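Local coordinates for xylanase and alpha-amylase inhibitor protein (PDB 3MU7) that inhibits both xylanase and alpha-amylase, and is built on the TIM-barrel fold of the family 18 glycosyl hydrolases, at residues A[6-11]-A[252-257]; A[33-38]-A[72-77]; A[122-127]-A[153-158]; A[179-184]-A[213-218]; A[183-188]-A[224-229]. All coordinates share one frame; numbering follows the deposited sequence.

Overall arrangement
Strand 5-9, near the N terminus, starts contact 1, which closes only at 252-257 near the other end of the chain and so brackets the other four. Inside it, contact 2 joins 33-38 to 72-77, and contact 3 then joins 122-127 to 153-158, the two following one another in series without crossing. Contacts 4 and 5 start from the same part of the chain, sharing Asn183 and Asn184: 179-184 pairs with 213-218, whereas the loop 183-188 meets the loop 224-229. Contacts 1 to 4 link parallel strands around one barrel; contact 5 joins loops beyond it, and the disulfide Cys158-Cys187 ties contact 3 to contact 5.

Contact 1: residues A[6-11]-A[252-257]; sequences AVYWGQ and MLWDSY
Tyr8 and Trp254 lean together where strand 5-9 meets strand 248-254. Going outward along Tyr8, CB touches Trp254 CZ3 at 3.7 Å, CG lies 3.6 Å from that same CZ3, and CD1 meets Trp254 CE3 at 3.6 Å. The rim of the indole thus covers one face of the phenol, with the planes 58° apart. Further out, Tyr8 CE1 comes within 3.8 Å of Met252 SD, which sits in the ring plane as an edge-on Met-aromatic contact. The tip, Tyr8 OH, goes beyond this pair of segments to hydrogen-bond Asp122 and His124. Trp254 starts out away from 6-11, and with CG anti to the backbone N (chi1 -179°) its ring returns over Tyr8. Backbone bonds run from Leu253 N to Ala6 O (2.8 Å), from Tyr8 N to Leu253 O (3.3 Å) and from Ser256 N to Tyr8 O (2.8 Å). Gln11 CG packs 3.8 Å from Trp254 CH2, while a water joins Gln11 OE1 to Tyr257 N. Asp255, entered through a cis peptide, N-caps helix 256-262 by accepting from Trp258 N. Here the first and last strands close the parallel TIM barrel, and the cis bond after the tryptophan at the end of the last strand recalls plant family 18 chitinases.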
# COMPACT_ATOMS: atom_id res chain seq x y z
N ALA A 6 -2.56 -1.26 8.02
CA ALA A 6 -2.71 -0.55 6.75
C ALA A 6 -3.78 -1.27 5.94
O ALA A 6 -3.85 -2.50 5.95
CB ALA A 6 -1.40 -0.53 6.00
N VAL A 7 -4.62 -0.53 5.23
CA VAL A 7 -5.64 -1.16 4.42
C VAL A 7 -5.73 -0.48 3.06
O VAL A 7 -5.63 0.74 2.96
CB VAL A 7 -7.02 -1.17 5.16
CG1 VAL A 7 -7.61 0.23 5.28
CG2 VAL A 7 -8.01 -2.12 4.48
N TYR A 8 -5.92 -1.28 2.01
CA TYR A 8 -6.21 -0.73 0.69
C TYR A 8 -7.68 -0.36 0.59
O TYR A 8 -8.56 -1.10 1.04
CB TYR A 8 -5.84 -1.73 -0.40
CG TYR A 8 -4.37 -1.71 -0.74
CD1 TYR A 8 -3.47 -2.57 -0.09
CD2 TYR A 8 -3.86 -0.84 -1.70
CE1 TYR A 8 -2.12 -2.56 -0.41
CE2 TYR A 8 -2.51 -0.82 -2.03
CZ TYR A 8 -1.64 -1.68 -1.37
OH TYR A 8 -0.30 -1.71 -1.68
N TRP A 9 -7.92 0.79 -0.04
CA TRP A 9 -9.26 1.31 -0.28
C TRP A 9 -9.35 1.68 -1.76
O TRP A 9 -8.33 2.01 -2.38
CB TRP A 9 -9.51 2.54 0.60
CG TRP A 9 -10.91 3.06 0.48
CD1 TRP A 9 -11.98 2.71 1.25
CD2 TRP A 9 -11.40 4.00 -0.50
NE1 TRP A 9 -13.10 3.38 0.82
CE2 TRP A 9 -12.78 4.17 -0.25
CE3 TRP A 9 -10.80 4.72 -1.54
CZ2 TRP A 9 -13.58 5.01 -1.02
CZ3 TRP A 9 -11.60 5.56 -2.31
CH2 TRP A 9 -12.98 5.70 -2.04
N GLY A 10 -10.55 1.59 -2.33
CA GLY A 10 -10.77 2.05 -3.70
C GLY A 10 -11.11 0.96 -4.69
O GLY A 10 -11.25 1.23 -5.88
N GLN A 11 -11.26 -0.27 -4.19
CA GLN A 11 -11.41 -1.47 -5.01
C GLN A 11 -12.83 -1.82 -5.42
O GLN A 11 -13.02 -2.75 -6.20
CB GLN A 11 -10.76 -2.67 -4.30
CG GLN A 11 -9.23 -2.60 -4.23
CD GLN A 11 -8.72 -1.48 -3.32
OE1 GLN A 11 -9.06 -1.42 -2.14
NE2 GLN A 11 -7.89 -0.61 -3.87
N MET A 252 -1.04 -5.46 6.98
CA MET A 252 -1.77 -4.80 5.91
C MET A 252 -2.91 -5.74 5.50
O MET A 252 -2.74 -6.96 5.52
CB MET A 252 -0.83 -4.49 4.74
CG MET A 252 -1.50 -3.92 3.49
SD MET A 252 -2.17 -5.16 2.36
CE MET A 252 -0.69 -5.65 1.48
N LEU A 253 -4.06 -5.17 5.14
CA LEU A 253 -5.20 -5.96 4.71
C LEU A 253 -5.64 -5.62 3.30
O LEU A 253 -5.85 -4.44 2.95
CB LEU A 253 -6.38 -5.80 5.68
CG LEU A 253 -6.17 -6.40 7.07
CD1 LEU A 253 -7.32 -6.02 7.98
CD2 LEU A 253 -6.03 -7.92 7.00
N TRP A 254 -5.82 -6.67 2.53
CA TRP A 254 -6.40 -6.59 1.20
C TRP A 254 -7.82 -7.14 1.34
O TRP A 254 -8.00 -8.33 1.44
CB TRP A 254 -5.59 -7.46 0.21
CG TRP A 254 -6.20 -7.33 -1.19
CD1 TRP A 254 -7.07 -8.16 -1.79
CD2 TRP A 254 -5.98 -6.26 -2.09
NE1 TRP A 254 -7.40 -7.66 -3.04
CE2 TRP A 254 -6.75 -6.48 -3.24
CE3 TRP A 254 -5.16 -5.14 -2.04
CZ2 TRP A 254 -6.74 -5.59 -4.32
CZ3 TRP A 254 -5.18 -4.26 -3.08
CH2 TRP A 254 -5.95 -4.51 -4.23
N ASP A 255 -8.84 -6.30 1.45
CA ASP A 255 -8.83 -4.85 1.30
C ASP A 255 -10.11 -4.33 2.04
O ASP A 255 -10.86 -5.09 2.55
CB ASP A 255 -8.91 -4.40 -0.17
CG ASP A 255 -10.09 -5.03 -0.92
OD1 ASP A 255 -11.07 -5.41 -0.35
OD2 ASP A 255 -9.93 -5.18 -2.11
N SER A 256 -10.27 -3.04 2.10
CA SER A 256 -11.35 -2.42 2.90
C SER A 256 -12.75 -2.97 2.56
O SER A 256 -13.52 -3.29 3.43
CB SER A 256 -11.31 -0.91 2.74
OG SER A 256 -12.32 -0.25 3.51
N TYR A 257 -12.98 -3.14 1.27
CA TYR A 257 -14.24 -3.70 0.80
C TYR A 257 -14.54 -5.02 1.51
O TYR A 257 -15.62 -5.20 2.08
CB TYR A 257 -14.17 -3.88 -0.71
CG TYR A 257 -15.36 -4.52 -1.37
CD1 TYR A 257 -16.62 -3.95 -1.29
CD2 TYR A 257 -15.19 -5.67 -2.13
CE1 TYR A 257 -17.70 -4.53 -1.94
CE2 TYR A 257 -16.26 -6.26 -2.79
CZ TYR A 257 -17.51 -5.69 -2.69
OH TYR A 257 -18.57 -6.28 -3.34
O HOH W 1 -11.50 -1.89 -0.84

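Contact 2: residues A[33-38]-A[72-77]; sequences GFLNTF and LSIGGP
Phe34 turns one face to the backbone of Gly76, whose CA stands 3.6 Å from the ring centroid in a CH-pi contact, with Pro77 CD over the same face at 4.0 Å. A CB on Gly76 would run into Phe34 CG, so glycine lets the ring sit this close. At the ring edge Phe34 CE1 approaches Ser73 OG at 3.2 Å, the hydroxyl being hydrogen-bonded to Asp122. An alanine in place of Phe34 would probably open a gap beside Gly76 and Pro77 and take from the His124 ring the edge-to-face contact with Phe34. Two backbone bonds, Leu35 N to Ser73 O and Gly75 N to Leu35 O (both 2.9 Å), fix the parallel register, and Leu35 CD2 meets Ile74 CG2 on the helix-facing side. The contact thins at Pro77, exposed beyond its CD, and at Asn36, which touches Gly75 O with CA and CB while the end of its side chain leads away. Asn36 and Thr37 form a classic beta bulge opposite Ala45. The cis peptide before Phe34 is a feature of family 18 TIM barrels.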
# COMPACT_ATOMS: atom_id res chain seq x y z
N GLY A 33 -6.07 2.94 -3.95
CA GLY A 33 -5.57 2.30 -5.17
C GLY A 33 -6.57 2.47 -6.30
O GLY A 33 -7.77 2.31 -6.07
N PHE A 34 -6.14 2.77 -7.53
CA PHE A 34 -4.74 2.86 -7.97
C PHE A 34 -4.60 3.89 -9.09
O PHE A 34 -5.53 4.09 -9.89
CB PHE A 34 -4.26 1.52 -8.56
CG PHE A 34 -4.18 0.43 -7.54
CD1 PHE A 34 -3.06 0.30 -6.74
CD2 PHE A 34 -5.26 -0.43 -7.36
CE1 PHE A 34 -3.00 -0.69 -5.77
CE2 PHE A 34 -5.21 -1.41 -6.38
CZ PHE A 34 -4.08 -1.55 -5.59
N LEU A 35 -3.43 4.51 -9.17
CA LEU A 35 -3.01 5.16 -10.41
C LEU A 35 -2.43 4.02 -11.25
O LEU A 35 -1.25 3.67 -11.12
CB LEU A 35 -1.98 6.25 -10.15
CG LEU A 35 -1.69 7.13 -11.37
CD1 LEU A 35 -2.74 8.22 -11.50
CD2 LEU A 35 -0.30 7.75 -11.31
N ASN A 36 -3.29 3.42 -12.07
CA ASN A 36 -2.94 2.19 -12.78
C ASN A 36 -2.55 2.39 -14.23
O ASN A 36 -2.31 1.41 -14.95
CB ASN A 36 -4.10 1.20 -12.69
CG ASN A 36 -5.23 1.54 -13.63
OD1 ASN A 36 -5.45 2.71 -13.96
ND2 ASN A 36 -5.94 0.51 -14.10
N THR A 37 -2.48 3.65 -14.66
CA THR A 37 -2.17 3.99 -16.04
C THR A 37 -1.12 5.09 -16.03
O THR A 37 -1.34 6.17 -15.48
CB THR A 37 -3.42 4.49 -16.77
OG1 THR A 37 -4.45 3.51 -16.67
CG2 THR A 37 -3.13 4.76 -18.24
N PHE A 38 0.04 4.78 -16.61
CA PHE A 38 1.11 5.74 -16.82
C PHE A 38 2.20 5.11 -17.67
O PHE A 38 2.23 3.90 -17.84
CB PHE A 38 1.71 6.26 -15.49
CG PHE A 38 2.18 5.18 -14.55
CD1 PHE A 38 3.42 4.55 -14.73
CD2 PHE A 38 1.41 4.82 -13.46
CE1 PHE A 38 3.86 3.57 -13.84
CE2 PHE A 38 1.85 3.85 -12.56
CZ PHE A 38 3.07 3.22 -12.75
N LEU A 72 -1.47 7.37 -1.88
CA LEU A 72 -1.89 6.95 -3.20
C LEU A 72 -0.98 5.84 -3.67
O LEU A 72 0.25 5.95 -3.62
CB LEU A 72 -1.82 8.10 -4.22
CG LEU A 72 -2.12 7.75 -5.68
CD1 LEU A 72 -3.56 7.29 -5.87
CD2 LEU A 72 -1.79 8.92 -6.59
N SER A 73 -1.59 4.76 -4.13
CA SER A 73 -0.85 3.63 -4.66
C SER A 73 -0.75 3.70 -6.18
O SER A 73 -1.76 3.87 -6.88
CB SER A 73 -1.50 2.33 -4.23
OG SER A 73 -0.70 1.21 -4.58
N ILE A 74 0.48 3.57 -6.68
CA ILE A 74 0.75 3.50 -8.11
C ILE A 74 0.89 2.05 -8.54
O ILE A 74 1.42 1.20 -7.80
CB ILE A 74 1.98 4.35 -8.53
CG1 ILE A 74 3.26 3.85 -7.86
CG2 ILE A 74 1.72 5.83 -8.22
CD1 ILE A 74 4.52 4.51 -8.39
N GLY A 75 0.36 1.75 -9.71
CA GLY A 75 0.43 0.42 -10.35
C GLY A 75 -0.85 -0.34 -10.03
O GLY A 75 -1.87 0.05 -10.45
N GLY A 76 -0.76 -1.38 -9.24
CA GLY A 76 -1.88 -2.20 -8.86
C GLY A 76 -1.78 -3.62 -9.44
O GLY A 76 -0.85 -3.92 -10.15
N PRO A 77 -2.76 -4.46 -9.12
CA PRO A 77 -2.68 -5.87 -9.51
C PRO A 77 -2.48 -6.06 -11.01
O PRO A 77 -1.77 -6.97 -11.43
CB PRO A 77 -4.03 -6.43 -9.06
CG PRO A 77 -4.42 -5.57 -7.92
CD PRO A 77 -3.91 -4.20 -8.24

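Contact 3: residues A[122-127]-A[153-158]; sequences DFHIEH and TAAPQC
Asp122 OD1 accepts the hydroxyl of Thr153 OG1 at 2.8 Å on its anti lone pair, and Trp178 NE1 donates to the same oxygen. Its other oxygen, OD2, is hydrogen-bonded to Tyr8 OH and Ser73 OG, and four bonds therefore hold this buried carboxylate and fix its rotation. In the backbone, Phe123 N donates to Thr153 O (2.8 Å) and Ala155 N to Phe123 O (3.0 Å). These pair the two strands of a beta-alpha-beta unit whose helix 133-144 packs on Phe123. The first of them carries the family 18 DXXDXDXE signature: Asp122 and Glu126 keep its second aspartate and its glutamate, whereas His124 stands at the last aspartate. His124 ND1 is hydrogen-bonded to Tyr8 OH and lies 3.5 Å from Ala155 CB. Glu126 OE1 receives Gln180 NE2, which also bonds Ala155 O; the modelled approach of Glu126 OE2 to the Gln157 amide is too close to trust. An alanine in place of Gln157 would remove the amide chain lying across Glu126 and would probably leave that carboxylate freer to turn, held from OE1 by Gln180. A water donates to Ile125 O (2.8 Å) and Ala155 O (2.9 Å), though other acceptors nearby may compete for its two hydrogens.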
# COMPACT_ATOMS: atom_id res chain seq x y z
N ASP A 122 2.55 4.82 -2.47
CA ASP A 122 2.76 3.39 -2.32
C ASP A 122 3.07 2.77 -3.68
O ASP A 122 2.32 2.94 -4.64
CB ASP A 122 1.48 2.78 -1.73
CG ASP A 122 1.54 1.27 -1.64
OD1 ASP A 122 2.39 0.75 -0.89
OD2 ASP A 122 0.71 0.61 -2.30
N PHE A 123 4.19 2.05 -3.76
CA PHE A 123 4.62 1.38 -4.99
C PHE A 123 4.04 -0.04 -5.01
O PHE A 123 4.61 -0.96 -4.41
CB PHE A 123 6.15 1.26 -5.04
CG PHE A 123 6.89 2.52 -5.44
CD1 PHE A 123 7.93 2.44 -6.36
CD2 PHE A 123 6.58 3.77 -4.89
CE1 PHE A 123 8.66 3.58 -6.73
CE2 PHE A 123 7.30 4.91 -5.25
CZ PHE A 123 8.34 4.81 -6.18
N HIS A 124 2.92 -0.22 -5.69
CA HIS A 124 2.29 -1.55 -5.83
C HIS A 124 2.57 -2.05 -7.25
O HIS A 124 1.66 -2.31 -8.04
CB HIS A 124 0.79 -1.46 -5.52
CG HIS A 124 0.11 -2.79 -5.30
ND1 HIS A 124 -0.43 -3.14 -4.09
CD2 HIS A 124 -0.13 -3.82 -6.14
CE1 HIS A 124 -0.98 -4.34 -4.19
NE2 HIS A 124 -0.81 -4.78 -5.42
N ILE A 125 3.85 -2.19 -7.56
CA ILE A 125 4.30 -2.54 -8.91
C ILE A 125 4.32 -4.06 -9.04
O ILE A 125 5.14 -4.73 -8.42
CB ILE A 125 5.69 -1.93 -9.22
CG1 ILE A 125 5.69 -0.41 -8.97
CG2 ILE A 125 6.13 -2.29 -10.63
CD1 ILE A 125 4.56 0.37 -9.65
N GLU A 126 3.41 -4.57 -9.86
CA GLU A 126 3.16 -6.00 -9.96
C GLU A 126 3.68 -6.61 -11.26
O GLU A 126 3.65 -7.83 -11.42
CB GLU A 126 1.66 -6.27 -9.77
CG GLU A 126 1.31 -7.73 -9.47
CD GLU A 126 1.79 -8.23 -8.09
OE1 GLU A 126 1.41 -7.60 -7.05
OE2 GLU A 126 2.49 -9.22 -8.05
N HIS A 127 4.15 -5.80 -12.19
CA HIS A 127 4.73 -6.26 -13.45
C HIS A 127 5.67 -5.19 -13.96
O HIS A 127 5.58 -4.06 -13.62
CB HIS A 127 3.63 -6.56 -14.48
CG HIS A 127 2.89 -5.35 -14.94
ND1 HIS A 127 1.60 -5.09 -14.58
CD2 HIS A 127 3.28 -4.33 -15.72
CE1 HIS A 127 1.21 -3.97 -15.16
NE2 HIS A 127 2.22 -3.47 -15.81
N THR A 153 6.21 3.94 0.34
CA THR A 153 6.00 2.56 0.76
C THR A 153 5.98 1.65 -0.45
O THR A 153 5.88 2.12 -1.58
CB THR A 153 4.68 2.41 1.56
OG1 THR A 153 3.57 2.73 0.72
CG2 THR A 153 4.66 3.33 2.77
N ALA A 154 6.10 0.34 -0.22
CA ALA A 154 6.07 -0.63 -1.30
C ALA A 154 5.27 -1.87 -0.91
O ALA A 154 5.19 -2.22 0.28
CB ALA A 154 7.48 -1.03 -1.73
N ALA A 155 4.71 -2.54 -1.91
CA ALA A 155 3.87 -3.72 -1.72
C ALA A 155 4.40 -4.88 -2.57
O ALA A 155 3.76 -5.28 -3.55
CB ALA A 155 2.43 -3.41 -2.09
N PRO A 156 5.57 -5.42 -2.21
CA PRO A 156 6.11 -6.54 -2.98
C PRO A 156 5.31 -7.82 -2.78
O PRO A 156 4.55 -7.96 -1.80
CB PRO A 156 7.51 -6.71 -2.39
CG PRO A 156 7.35 -6.26 -0.96
CD PRO A 156 6.43 -5.08 -1.06
N GLN A 157 5.48 -8.76 -3.70
CA GLN A 157 5.04 -10.13 -3.50
C GLN A 157 5.97 -10.81 -2.49
O GLN A 157 6.99 -10.24 -2.09
CB GLN A 157 5.00 -10.86 -4.83
CG GLN A 157 3.89 -10.38 -5.74
CD GLN A 157 3.87 -11.13 -7.05
OE1 GLN A 157 3.22 -12.17 -7.17
NE2 GLN A 157 4.59 -10.61 -8.04
N CYS A 158 5.63 -12.02 -2.06
CA CYS A 158 6.30 -12.58 -0.88
C CYS A 158 7.58 -13.39 -1.09
O CYS A 158 8.18 -13.85 -0.13
CB CYS A 158 5.33 -13.31 0.06
SG CYS A 158 4.32 -14.62 -0.63
O HOH W 2 4.31 -6.26 -6.23

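Contact 4: residues A[179-184]-A[213-218]; sequences VQFYNN and VFLGFP
In the beta-alpha-beta unit formed by strand 176-180, helix 195-207 and strand 213-218, Val179 and Phe181 bond in turn to the parallel neighbour strand. Val179 N donates to Phe214 O (3.0 Å), Gly216 N to Val179 O (2.7 Å) and Phe181 N to Gly216 O (3.0 Å). A side chain at Gly216 would strike Val179 O, so glycine permits the short spacing. Phe181, the centre of an inverse gamma turn, swings its ring toward the helix layer, where CE2 meets Leu215 CD2 obliquely at 3.7 Å. Val179 CG2 packs on Val213 CG1 on the same face. Tyr182 goes the other way: the backbone puts its CB 3.5 Å from Pro218 CG, and the two side chains pass in opposite directions. With CG between the backbone N and the carbonyl carbon (chi1 49°), the ring turns its CD2 edge to Gly216 O at 3.3 Å. Polar pairing across the strands thus rests with the backbone, and the side chains add apolar packing; the polar end of Gln180 instead serves Ala155 O and Glu126.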
# COMPACT_ATOMS: atom_id res chain seq x y z
N VAL A 179 4.36 -6.74 2.74
CA VAL A 179 4.59 -7.89 1.89
C VAL A 179 3.28 -8.63 1.68
O VAL A 179 2.55 -8.91 2.64
CB VAL A 179 5.64 -8.83 2.52
CG1 VAL A 179 5.91 -10.03 1.64
CG2 VAL A 179 6.95 -8.08 2.81
N GLN A 180 2.97 -8.96 0.42
CA GLN A 180 1.74 -9.68 0.11
C GLN A 180 1.91 -11.16 0.39
O GLN A 180 2.40 -11.91 -0.46
CB GLN A 180 1.36 -9.47 -1.35
CG GLN A 180 1.15 -8.03 -1.76
CD GLN A 180 0.83 -7.94 -3.23
OE1 GLN A 180 -0.16 -8.52 -3.69
NE2 GLN A 180 1.65 -7.24 -3.98
N PHE A 181 1.52 -11.59 1.59
CA PHE A 181 1.54 -13.01 1.92
C PHE A 181 0.25 -13.68 1.45
O PHE A 181 -0.51 -14.25 2.23
CB PHE A 181 1.81 -13.22 3.41
CG PHE A 181 3.17 -12.76 3.85
CD1 PHE A 181 4.31 -13.47 3.47
CD2 PHE A 181 3.32 -11.63 4.64
CE1 PHE A 181 5.57 -13.06 3.88
CE2 PHE A 181 4.58 -11.22 5.05
CZ PHE A 181 5.71 -11.93 4.67
N TYR A 182 -0.00 -13.58 0.15
CA TYR A 182 -1.18 -14.18 -0.46
C TYR A 182 -0.97 -14.26 -1.96
O TYR A 182 0.00 -13.71 -2.49
CB TYR A 182 -2.48 -13.43 -0.09
CG TYR A 182 -2.43 -11.92 -0.27
CD1 TYR A 182 -2.86 -11.34 -1.46
CD2 TYR A 182 -1.98 -11.08 0.75
CE1 TYR A 182 -2.84 -9.97 -1.63
CE2 TYR A 182 -1.95 -9.70 0.58
CZ TYR A 182 -2.38 -9.16 -0.61
OH TYR A 182 -2.34 -7.79 -0.77
N ASN A 183 -1.87 -14.97 -2.65
CA ASN A 183 -1.71 -15.28 -4.08
C ASN A 183 -0.32 -15.81 -4.40
O ASN A 183 0.27 -15.45 -5.42
CB ASN A 183 -2.01 -14.05 -4.94
CG ASN A 183 -3.43 -13.58 -4.80
OD1 ASN A 183 -4.35 -14.39 -4.70
ND2 ASN A 183 -3.62 -12.27 -4.77
N ASN A 184 0.20 -16.66 -3.52
CA ASN A 184 1.56 -17.17 -3.65
C ASN A 184 1.77 -18.26 -2.60
O ASN A 184 2.35 -18.00 -1.56
CB ASN A 184 2.55 -16.02 -3.42
CG ASN A 184 3.75 -16.06 -4.33
OD1 ASN A 184 4.13 -17.13 -4.83
ND2 ASN A 184 4.36 -14.90 -4.56
N VAL A 213 8.37 -3.51 8.38
CA VAL A 213 7.81 -4.53 7.51
C VAL A 213 6.46 -4.94 8.09
O VAL A 213 6.36 -5.35 9.26
CB VAL A 213 8.75 -5.76 7.36
CG1 VAL A 213 8.16 -6.76 6.37
CG2 VAL A 213 10.15 -5.34 6.92
N PHE A 214 5.43 -4.81 7.28
CA PHE A 214 4.08 -5.22 7.63
C PHE A 214 3.76 -6.53 6.90
O PHE A 214 4.19 -6.74 5.76
CB PHE A 214 3.06 -4.18 7.16
CG PHE A 214 3.07 -2.88 7.93
CD1 PHE A 214 4.12 -1.97 7.82
CD2 PHE A 214 1.98 -2.53 8.72
CE1 PHE A 214 4.09 -0.76 8.51
CE2 PHE A 214 1.94 -1.32 9.41
CZ PHE A 214 3.00 -0.44 9.31
N LEU A 215 2.98 -7.40 7.55
CA LEU A 215 2.50 -8.62 6.89
C LEU A 215 1.15 -8.36 6.25
O LEU A 215 0.19 -8.01 6.93
CB LEU A 215 2.40 -9.78 7.87
CG LEU A 215 3.68 -10.24 8.56
CD1 LEU A 215 3.79 -9.64 9.95
CD2 LEU A 215 3.72 -11.75 8.62
N GLY A 216 1.10 -8.52 4.93
CA GLY A 216 -0.14 -8.36 4.17
C GLY A 216 -0.93 -9.65 4.08
O GLY A 216 -0.39 -10.68 3.66
N PHE A 217 -2.20 -9.57 4.46
CA PHE A 217 -3.11 -10.71 4.44
C PHE A 217 -4.42 -10.36 3.74
O PHE A 217 -4.86 -9.21 3.79
CB PHE A 217 -3.45 -11.16 5.86
CG PHE A 217 -2.31 -11.80 6.57
CD1 PHE A 217 -1.66 -11.14 7.60
CD2 PHE A 217 -1.89 -13.09 6.23
CE1 PHE A 217 -0.58 -11.75 8.27
CE2 PHE A 217 -0.82 -13.70 6.90
CZ PHE A 217 -0.17 -13.02 7.92
N PRO A 218 -5.09 -11.36 3.14
CA PRO A 218 -6.45 -11.13 2.63
C PRO A 218 -7.44 -11.00 3.77
O PRO A 218 -7.34 -11.71 4.77
CB PRO A 218 -6.76 -12.39 1.81
CG PRO A 218 -5.47 -13.14 1.70
CD PRO A 218 -4.62 -12.73 2.86

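Contact 5: residues A[183-188]-A[224-229]; sequences NNPQCS and AGSGYM
Asn183 meets Gly225 and Ser226 through two direct hydrogen bonds. Its backbone N donates to Ser226 O at 2.9 Å, almost straight (172°) but from above the carbonyl plane. In the other, Gly225 N reaches Asn183 OD1 at 2.7 Å, in the plane of the amide but bent; CG anti to the carbonyl carbon (chi1 -62°) brings the amide oxygen there. A water adds a third link, accepting from Asn184 N (2.8 Å) and lying 2.7 Å from Ser226 OG. Bonds inside 183-188 brace this loop: Cys187 N (3.0 Å) and Ser188 OG (2.8 Å) donate to Asn184 O from opposite faces of its plane, and Gln186 NE2 donates to Asn184 OD1. Van der Waals contact is sparse: Ala224 CB is 3.6 Å from Asn183 OD1, and Pro185 CD sits 3.8 Å from Ser226 OG. These are neighbouring beta-alpha loops at the C-terminal rim of the TIM barrel, following strands 176-180 and 213-218, with the first also pinned by the Cys158-Cys187 disulfide.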
# COMPACT_ATOMS: atom_id res chain seq x y z
N ASN A 183 -1.87 -14.97 -2.65
CA ASN A 183 -1.71 -15.28 -4.08
C ASN A 183 -0.32 -15.81 -4.40
O ASN A 183 0.27 -15.45 -5.42
CB ASN A 183 -2.01 -14.05 -4.94
CG ASN A 183 -3.43 -13.58 -4.80
OD1 ASN A 183 -4.35 -14.39 -4.70
ND2 ASN A 183 -3.62 -12.27 -4.77
N ASN A 184 0.20 -16.66 -3.52
CA ASN A 184 1.56 -17.17 -3.65
C ASN A 184 1.77 -18.26 -2.60
O ASN A 184 2.35 -18.00 -1.56
CB ASN A 184 2.55 -16.02 -3.42
CG ASN A 184 3.75 -16.06 -4.33
OD1 ASN A 184 4.13 -17.13 -4.83
ND2 ASN A 184 4.36 -14.90 -4.56
N PRO A 185 1.25 -19.48 -2.86
CA PRO A 185 1.29 -20.53 -1.83
C PRO A 185 2.68 -20.83 -1.25
O PRO A 185 2.80 -21.20 -0.08
CB PRO A 185 0.72 -21.75 -2.56
CG PRO A 185 -0.23 -21.16 -3.55
CD PRO A 185 0.45 -19.90 -4.03
N GLN A 186 3.72 -20.64 -2.05
CA GLN A 186 5.09 -20.92 -1.61
C GLN A 186 5.57 -20.05 -0.45
O GLN A 186 6.51 -20.43 0.25
CB GLN A 186 6.06 -20.81 -2.78
CG GLN A 186 6.26 -19.40 -3.31
CD GLN A 186 7.00 -19.38 -4.63
OE1 GLN A 186 7.99 -20.09 -4.80
NE2 GLN A 186 6.52 -18.57 -5.56
N CYS A 187 4.94 -18.89 -0.24
CA CYS A 187 5.35 -17.99 0.85
C CYS A 187 4.19 -17.47 1.70
O CYS A 187 4.36 -16.53 2.47
CB CYS A 187 6.22 -16.83 0.32
SG CYS A 187 5.66 -16.04 -1.21
N SER A 188 3.04 -18.12 1.58
CA SER A 188 1.83 -17.72 2.30
C SER A 188 1.31 -18.86 3.16
O SER A 188 1.80 -20.00 3.08
CB SER A 188 0.75 -17.31 1.31
OG SER A 188 1.24 -16.34 0.41
N ALA A 224 -8.72 -12.95 -2.17
CA ALA A 224 -7.51 -13.40 -2.86
C ALA A 224 -7.72 -14.81 -3.37
O ALA A 224 -8.58 -15.53 -2.86
CB ALA A 224 -6.31 -13.34 -1.92
N GLY A 225 -6.94 -15.21 -4.36
CA GLY A 225 -7.00 -16.56 -4.92
C GLY A 225 -6.55 -17.63 -3.94
O GLY A 225 -7.05 -18.76 -3.98
N SER A 226 -5.62 -17.26 -3.07
CA SER A 226 -5.09 -18.15 -2.04
C SER A 226 -4.39 -17.33 -0.97
O SER A 226 -4.09 -16.15 -1.17
CB SER A 226 -4.11 -19.17 -2.65
OG SER A 226 -2.97 -18.52 -3.19
N GLY A 227 -4.14 -17.96 0.17
CA GLY A 227 -3.38 -17.36 1.26
C GLY A 227 -4.19 -16.83 2.42
O GLY A 227 -3.63 -16.32 3.38
N TYR A 228 -5.52 -16.94 2.38
CA TYR A 228 -6.32 -16.47 3.50
C TYR A 228 -5.97 -17.24 4.76
O TYR A 228 -5.89 -18.41 4.76
CB TYR A 228 -7.84 -16.62 3.23
CG TYR A 228 -8.68 -16.22 4.40
CD1 TYR A 228 -8.85 -14.87 4.72
CD2 TYR A 228 -9.25 -17.17 5.24
CE1 TYR A 228 -9.59 -14.49 5.81
CE2 TYR A 228 -10.00 -16.78 6.33
CZ TYR A 228 -10.15 -15.45 6.61
OH TYR A 228 -10.84 -15.03 7.69
N MET A 229 -5.77 -16.48 5.80
CA MET A 229 -5.46 -16.98 7.11
C MET A 229 -6.38 -16.33 8.12
O MET A 229 -6.43 -15.17 8.25
CB MET A 229 -3.99 -16.64 7.43
CG MET A 229 -3.49 -17.29 8.72
SD MET A 229 -1.69 -17.01 8.88
CE MET A 229 -1.27 -18.17 10.25
O HOH W 3 -1.21 -17.79 -1.33